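PDB 1FPZ: cyclin-dependent kinase inhibitor 3 from Homo sapiens, which removes phosphate from phosphotyrosine, phosphoserine and phosphothreonine in proteins, and dephosphorylates the cell-cycle kinase CDK2 in a cyclin-dependent manner. Local coordinates for residues A167-S170 against L171-L174. The protein carries 1 engineered substitution. Sequence-based numbering, arbitrary orientation.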
# COMPACT_ATOMS: atom_id res chain seq x y z
N ALA A 167 13.48 1.50 -8.25
CA ALA A 167 12.28 1.63 -7.43
C ALA A 167 12.20 0.46 -6.49
O ALA A 167 11.73 0.58 -5.36
CB ALA A 167 11.05 1.68 -8.30
N ILE A 168 12.64 -0.68 -6.97
CA ILE A 168 12.63 -1.88 -6.17
C ILE A 168 13.64 -1.68 -5.04
O ILE A 168 13.35 -1.96 -3.88
CB ILE A 168 12.93 -3.10 -7.07
CG1 ILE A 168 11.83 -3.17 -8.16
CG2 ILE A 168 12.95 -4.38 -6.27
CD1 ILE A 168 12.17 -4.03 -9.34
N ASP A 169 14.81 -1.14 -5.37
CA ASP A 169 15.84 -0.91 -4.37
C ASP A 169 15.35 0.01 -3.25
O ASP A 169 15.60 -0.22 -2.07
CB ASP A 169 17.09 -0.31 -5.03
CG ASP A 169 17.70 -1.22 -6.09
OD1 ASP A 169 17.59 -2.46 -5.93
OD2 ASP A 169 18.30 -0.71 -7.07
N SER A 170 14.64 1.07 -3.63
CA SER A 170 14.13 2.00 -2.63
C SER A 170 13.19 1.32 -1.64
O SER A 170 13.24 1.60 -0.44
CB SER A 170 13.40 3.17 -3.28
OG SER A 170 14.22 3.85 -4.20
N LEU A 171 12.32 0.43 -2.12
CA LEU A 171 11.40 -0.26 -1.23
C LEU A 171 12.12 -1.33 -0.42
O LEU A 171 11.80 -1.58 0.75
CB LEU A 171 10.23 -0.88 -2.02
CG LEU A 171 9.01 0.02 -2.30
CD1 LEU A 171 8.41 0.45 -0.99
CD2 LEU A 171 9.40 1.24 -3.13
N ARG A 172 13.12 -1.96 -1.05
CA ARG A 172 13.92 -2.98 -0.40
C ARG A 172 14.59 -2.33 0.81
O ARG A 172 14.67 -2.92 1.89
CB ARG A 172 14.98 -3.52 -1.39
CG ARG A 172 14.43 -4.26 -2.65
CD ARG A 172 15.56 -4.62 -3.67
NE ARG A 172 15.14 -5.46 -4.80
CZ ARG A 172 15.90 -5.77 -5.85
NH1 ARG A 172 17.15 -5.31 -5.94
NH2 ARG A 172 15.42 -6.53 -6.82
N ASP A 173 15.02 -1.08 0.63
CA ASP A 173 15.68 -0.31 1.68
C ASP A 173 14.71 0.07 2.78
O ASP A 173 15.12 0.39 3.88
CB ASP A 173 16.29 0.96 1.09
CG ASP A 173 17.39 0.67 0.05
OD1 ASP A 173 17.98 1.65 -0.47
OD2 ASP A 173 17.64 -0.52 -0.24
N LEU A 174 13.42 0.02 2.46
CA LEU A 174 12.37 0.36 3.42
C LEU A 174 11.77 -0.86 4.11
O LEU A 174 11.50 -0.83 5.30
CB LEU A 174 11.24 1.12 2.72
CG LEU A 174 10.29 2.04 3.51
CD1 LEU A 174 8.86 1.54 3.32
CD2 LEU A 174 10.67 2.11 4.98
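Asp169 and Arg172 point the same way from a partly exposed side of helix 164-175 and form an i to i+3 salt bridge, Asp169 OD1 to Arg172 NH1 at 2.9 Å. One carboxylate oxygen meets one terminal nitrogen, with the two planes 57° apart, so this is a single-point ion pair and not a flat two-pronged one. Arginine suits the place because its length serves two purposes: stretched out beyond CG, it reaches back along the helix past Ile168, and Ile168 CB lies over one face of the guanidinium, 4.0 Å from Arg172 NE. The far end of the group belongs to helix 183-189, where Arg172 NH2 hydrogen-bonds Tyr186 OH; Ile168, branched and apolar, suits its place by meeting the arginine and also packing on Tyr186 and Leu189. Replacing Arg172 with a leucine would probably leave the Asp169 carboxylate without its ion-pair mate and Tyr186 OH without this hydrogen bond. One turn of alpha-helix underlies these contacts: Leu171 N donates to Ala167 O (3.3 Å, N-H...O 157°) and Asp173 N to Asp169 O (2.9 Å). The helix belongs to the helical layer of the alpha/beta protein-tyrosine phosphatase fold, and its inner side is apolar. There Leu171 sets CD2 3.3 Å from Ala167 O and packs on Ala151, Ala152 and Leu155 of helix 146-158, the small alanines probably leaving room for its branched end, while Ala167 meets Leu156. Buried Ser170 turns OG beside its own backbone N (chi1 -56°), which lets the hydroxyl bond to Gln166 O one turn back.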